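Local coordinates for PILD processed protein (PDB 4D40) that probably serves as a building subunit of a type IV pilus, the surface filament linked to cell adhesion, at residues L20-P31 with Y46-L57. Numbering follows the deposited sequence.
Sequences LERHYSRNGLYP and YTPTADKFGFSL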
loop_
_atom_site.group_PDB
_atom_site.type_symbol
_atom_site.label_atom_id
_atom_site.label_comp_id
_atom_site.label_asym_id
_atom_site.label_seq_id
_atom_site.Cartn_x
_atom_site.Cartn_y
_atom_site.Cartn_z
ATOM N N LEU A 20 -8.868 -5.049 3.104
ATOM C CA LEU A 20 -9.829 -4.120 2.520
ATOM C C LEU A 20 -10.866 -4.858 1.676
ATOM O O LEU A 20 -12.034 -4.482 1.687
ATOM C CB LEU A 20 -9.112 -3.060 1.684
ATOM C CG LEU A 20 -8.298 -2.046 2.499
ATOM C CD1 LEU A 20 -7.351 -1.280 1.595
ATOM C CD2 LEU A 20 -9.216 -1.085 3.255
ATOM N N GLU A 21 -10.454 -5.909 0.966
ATOM C CA GLU A 21 -11.400 -6.683 0.152
ATOM C C GLU A 21 -12.388 -7.461 1.020
ATOM O O GLU A 21 -13.518 -7.704 0.609
ATOM C CB GLU A 21 -10.676 -7.666 -0.773
ATOM C CG GLU A 21 -10.174 -7.146 -2.118
ATOM C CD GLU A 21 -11.045 -6.077 -2.760
ATOM O OE1 GLU A 21 -12.216 -6.342 -3.112
ATOM O OE2 GLU A 21 -10.536 -4.964 -2.937
ATOM N N ARG A 22 -11.964 -7.864 2.216
ATOM C CA ARG A 22 -12.864 -8.564 3.121
ATOM C C ARG A 22 -13.936 -7.602 3.611
ATOM O O ARG A 22 -15.107 -7.964 3.727
ATOM C CB ARG A 22 -12.097 -9.174 4.297
ATOM C CG ARG A 22 -11.355 -10.444 3.940
ATOM C CD ARG A 22 -10.901 -11.202 5.183
ATOM N NE ARG A 22 -9.825 -10.497 5.875
ATOM C CZ ARG A 22 -8.543 -10.554 5.527
ATOM N NH1 ARG A 22 -8.156 -11.278 4.482
ATOM N NH2 ARG A 22 -7.642 -9.873 6.220
ATOM N N HIS A 23 -13.532 -6.365 3.878
ATOM C CA HIS A 23 -14.489 -5.339 4.264
ATOM C C HIS A 23 -15.443 -5.058 3.110
ATOM O O HIS A 23 -16.654 -4.979 3.303
ATOM C CB HIS A 23 -13.776 -4.054 4.676
ATOM C CG HIS A 23 -14.696 -3.024 5.249
ATOM N ND1 HIS A 23 -15.431 -2.163 4.464
ATOM C CD2 HIS A 23 -15.010 -2.723 6.532
ATOM C CE1 HIS A 23 -16.151 -1.369 5.237
ATOM N NE2 HIS A 23 -15.917 -1.692 6.496
ATOM N N TYR A 24 -14.878 -4.926 1.912
ATOM C CA TYR A 24 -15.660 -4.658 0.711
ATOM C C TYR A 24 -16.682 -5.766 0.472
ATOM O O TYR A 24 -17.825 -5.501 0.082
ATOM C CB TYR A 24 -14.738 -4.511 -0.507
ATOM C CG TYR A 24 -15.430 -4.000 -1.755
ATOM C CD1 TYR A 24 -16.104 -4.864 -2.610
ATOM C CD2 TYR A 24 -15.401 -2.654 -2.078
ATOM C CE1 TYR A 24 -16.737 -4.392 -3.753
ATOM C CE2 TYR A 24 -16.029 -2.176 -3.213
ATOM C CZ TYR A 24 -16.688 -3.044 -4.046
ATOM O OH TYR A 24 -17.310 -2.559 -5.180
ATOM N N SER A 25 -16.282 -7.009 0.719
ATOM C CA SER A 25 -17.152 -8.146 0.447
ATOM C C SER A 25 -18.368 -8.174 1.374
ATOM O O SER A 25 -19.446 -8.610 0.972
ATOM C CB SER A 25 -16.373 -9.460 0.571
ATOM O OG SER A 25 -15.317 -9.522 -0.376
ATOM N N ARG A 26 -18.196 -7.712 2.610
ATOM C CA ARG A 26 -19.298 -7.681 3.570
ATOM C C ARG A 26 -20.213 -6.475 3.356
ATOM O O ARG A 26 -21.426 -6.566 3.548
ATOM C CB ARG A 26 -18.769 -7.654 5.008
ATOM C CG ARG A 26 -17.987 -8.888 5.431
ATOM C CD ARG A 26 -17.641 -8.836 6.918
ATOM N NE ARG A 26 -16.778 -7.702 7.256
ATOM C CZ ARG A 26 -15.457 -7.767 7.413
ATOM N NH1 ARG A 26 -14.808 -8.916 7.269
ATOM N NH2 ARG A 26 -14.777 -6.671 7.721
ATOM N N ASN A 27 -19.627 -5.353 2.950
ATOM C CA ASN A 27 -20.323 -4.066 2.988
ATOM C C ASN A 27 -20.658 -3.475 1.623
ATOM O O ASN A 27 -21.549 -2.632 1.516
ATOM C CB ASN A 27 -19.479 -3.061 3.770
ATOM C CG ASN A 27 -19.277 -3.469 5.213
ATOM O OD1 ASN A 27 -18.170 -3.836 5.621
ATOM N ND2 ASN A 27 -20.341 -3.403 5.996
ATOM N N GLY A 28 -19.942 -3.902 0.590
ATOM C CA GLY A 28 -20.171 -3.402 -0.755
ATOM C C GLY A 28 -19.428 -2.119 -1.055
ATOM O O GLY A 28 -19.566 -1.562 -2.145
ATOM N N LEU A 29 -18.637 -1.672 -0.080
ATOM C CA LEU A 29 -17.876 -0.427 -0.152
ATOM C C LEU A 29 -16.575 -0.584 0.622
ATOM O O LEU A 29 -16.479 -1.428 1.506
ATOM C CB LEU A 29 -18.672 0.739 0.431
ATOM C CG LEU A 29 -19.891 1.256 -0.326
ATOM C CD1 LEU A 29 -20.604 2.292 0.521
ATOM C CD2 LEU A 29 -19.491 1.838 -1.676
ATOM N N TYR A 30 -15.577 0.231 0.304
ATOM C CA TYR A 30 -14.361 0.263 1.115
ATOM C C TYR A 30 -14.596 1.137 2.341
ATOM O O TYR A 30 -15.476 1.995 2.329
ATOM C CB TYR A 30 -13.172 0.764 0.293
ATOM C CG TYR A 30 -12.766 -0.206 -0.784
ATOM C CD1 TYR A 30 -12.208 -1.439 -0.458
ATOM C CD2 TYR A 30 -12.949 0.100 -2.127
ATOM C CE1 TYR A 30 -11.836 -2.337 -1.442
ATOM C CE2 TYR A 30 -12.580 -0.795 -3.116
ATOM C CZ TYR A 30 -12.032 -2.012 -2.768
ATOM O OH TYR A 30 -11.666 -2.897 -3.756
ATOM N N PRO A 31 -13.815 0.916 3.413
ATOM C CA PRO A 31 -14.005 1.661 4.663
ATOM C C PRO A 31 -13.484 3.090 4.620
ATOM O O PRO A 31 -12.642 3.419 3.789
ATOM C CB PRO A 31 -13.207 0.843 5.679
ATOM C CG PRO A 31 -12.155 0.176 4.870
ATOM C CD PRO A 31 -12.812 -0.152 3.562
ATOM N N TYR A 46 -3.702 5.029 3.708
ATOM C CA TYR A 46 -4.873 4.513 3.010
ATOM C C TYR A 46 -5.770 5.682 2.642
ATOM O O TYR A 46 -6.169 6.455 3.521
ATOM C CB TYR A 46 -5.628 3.524 3.892
ATOM C CG TYR A 46 -7.034 3.209 3.433
ATOM C CD1 TYR A 46 -7.246 2.407 2.331
ATOM C CD2 TYR A 46 -8.146 3.687 4.123
ATOM C CE1 TYR A 46 -8.532 2.094 1.907
ATOM C CE2 TYR A 46 -9.444 3.370 3.709
ATOM C CZ TYR A 46 -9.616 2.571 2.594
ATOM O OH TYR A 46 -10.885 2.242 2.159
ATOM N N THR A 47 -6.071 5.812 1.353
ATOM C CA THR A 47 -6.928 6.883 0.842
ATOM C C THR A 47 -8.068 6.297 0.021
ATOM O O THR A 47 -7.868 5.919 -1.135
ATOM C CB THR A 47 -6.137 7.873 -0.036
ATOM O OG1 THR A 47 -5.009 8.362 0.699
ATOM C CG2 THR A 47 -6.998 9.054 -0.442
ATOM N N PRO A 48 -9.266 6.214 0.616
ATOM C CA PRO A 48 -10.414 5.780 -0.179
ATOM C C PRO A 48 -10.859 6.868 -1.135
ATOM O O PRO A 48 -10.578 8.047 -0.917
ATOM C CB PRO A 48 -11.487 5.507 0.873
ATOM C CG PRO A 48 -11.161 6.445 1.978
ATOM C CD PRO A 48 -9.658 6.571 1.994
ATOM N N THR A 49 -11.545 6.478 -2.197
ATOM C CA THR A 49 -12.177 7.454 -3.056
ATOM C C THR A 49 -13.391 8.019 -2.340
ATOM O O THR A 49 -13.893 7.425 -1.387
ATOM C CB THR A 49 -12.591 6.847 -4.393
ATOM O OG1 THR A 49 -13.505 5.769 -4.161
ATOM C CG2 THR A 49 -11.376 6.329 -5.124
ATOM N N ALA A 50 -13.857 9.174 -2.798
ATOM C CA ALA A 50 -15.010 9.815 -2.194
ATOM C C ALA A 50 -16.239 8.899 -2.205
ATOM O O ALA A 50 -17.011 8.890 -1.242
ATOM C CB ALA A 50 -15.312 11.126 -2.908
ATOM N N ASP A 51 -16.415 8.116 -3.269
ATOM C CA ASP A 51 -17.580 7.236 -3.355
ATOM C C ASP A 51 -17.316 5.850 -2.756
ATOM O O ASP A 51 -18.207 4.991 -2.762
ATOM C CB ASP A 51 -18.077 7.114 -4.812
ATOM C CG ASP A 51 -17.112 6.364 -5.741
ATOM O OD1 ASP A 51 -16.079 5.826 -5.297
ATOM O OD2 ASP A 51 -17.429 6.296 -6.953
ATOM N N LYS A 52 -16.102 5.651 -2.239
ATOM C CA LYS A 52 -15.728 4.445 -1.497
ATOM C C LYS A 52 -15.724 3.178 -2.362
ATOM O O LYS A 52 -15.699 2.067 -1.830
ATOM C CB LYS A 52 -16.664 4.241 -0.296
ATOM C CG LYS A 52 -16.760 5.436 0.661
ATOM C CD LYS A 52 -15.520 5.585 1.522
ATOM C CE LYS A 52 -15.509 6.918 2.268
ATOM N NZ LYS A 52 -15.140 8.060 1.383
ATOM N N PHE A 53 -15.731 3.338 -3.685
ATOM C CA PHE A 53 -15.607 2.192 -4.589
ATOM C C PHE A 53 -14.163 1.926 -5.024
ATOM O O PHE A 53 -13.891 0.923 -5.696
ATOM C CB PHE A 53 -16.490 2.391 -5.824
ATOM C CG PHE A 53 -17.948 2.127 -5.573
ATOM C CD1 PHE A 53 -18.388 0.853 -5.256
ATOM C CD2 PHE A 53 -18.880 3.150 -5.664
ATOM C CE1 PHE A 53 -19.736 0.606 -5.029
ATOM C CE2 PHE A 53 -20.226 2.908 -5.437
ATOM C CZ PHE A 53 -20.654 1.633 -5.126
ATOM N N GLY A 54 -13.249 2.813 -4.639
ATOM C CA GLY A 54 -11.832 2.640 -4.913
ATOM C C GLY A 54 -10.970 3.030 -3.729
ATOM O O GLY A 54 -11.477 3.552 -2.737
ATOM N N PHE A 55 -9.668 2.772 -3.828
ATOM C CA PHE A 55 -8.713 3.251 -2.831
ATOM C C PHE A 55 -7.296 3.279 -3.375
ATOM O O PHE A 55 -6.996 2.684 -4.409
ATOM C CB PHE A 55 -8.742 2.376 -1.567
ATOM C CG PHE A 55 -8.175 0.992 -1.763
ATOM C CD1 PHE A 55 -6.809 0.771 -1.764
ATOM C CD2 PHE A 55 -9.020 -0.098 -1.939
ATOM C CE1 PHE A 55 -6.292 -0.493 -1.939
ATOM C CE2 PHE A 55 -8.509 -1.359 -2.110
ATOM C CZ PHE A 55 -7.136 -1.560 -2.111
ATOM N N SER A 56 -6.425 3.959 -2.639
ATOM C CA SER A 56 -4.994 3.908 -2.879
ATOM C C SER A 56 -4.275 3.656 -1.566
ATOM O O SER A 56 -4.458 4.402 -0.600
ATOM C CB SER A 56 -4.492 5.208 -3.497
ATOM O OG SER A 56 -3.073 5.208 -3.556
ATOM N N LEU A 57 -3.472 2.598 -1.544
ATOM C CA LEU A 57 -2.554 2.332 -0.439
ATOM C C LEU A 57 -1.176 2.794 -0.867
ATOM O O LEU A 57 -0.745 2.485 -1.981
ATOM C CB LEU A 57 -2.523 0.842 -0.087
ATOM C CG LEU A 57 -3.696 0.292 0.715
ATOM C CD1 LEU A 57 -3.713 -1.239 0.651
ATOM C CD2 LEU A 57 -3.609 0.768 2.156
HETATM O O HOH W 1 -15.043 -1.383 -6.564
#
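In the type IV pilin fold, whose long N-terminal helix packs against an antiparallel sheet, Tyr-30, in the chain leaving helix 2-27, meets Phe-55 of strand 55-61 and Lys-52 of the loop before it. The edge of Phe-55 points into one face of the Tyr-30 ring, a T-shaped pair with planes at 84° and centroids 4.8 Å apart; Tyr-24 CD2 lies over the opposite face, so the tyrosine is sandwiched between helix and sheet. Its phenol is held from the helix as well, by a very short hydrogen bond from Tyr-30 OH to Glu-21 OE2. CG of Tyr-30 lies anti to the carbonyl carbon (chi1 -68°), which sets the ring beside Phe-55. Tyr-30 N gives a nearly straight hydrogen bond, 2.8 Å long, to the O atom of Lys-52, the last residue of the type I turn from Thr-49 to Lys-52. Phe-55 has its own face occupied: Leu-20 CD1 sits almost on the ring normal, 3.7 Å from the centroid, and Leu-20 CD2 rests 3.5 Å from Tyr-46 CE1. Farther out, Leu-29 CD2 makes a similar CH-pi contact over Phe-53, whose edge Tyr-24 OH approaches; one water links that hydroxyl to Phe-53 O. The loop after the helix is tied to the outermost strand 42-48 where Tyr-46 OH donates to a lone pair of Pro-31 O, 2.7 Å away and in the carbonyl plane.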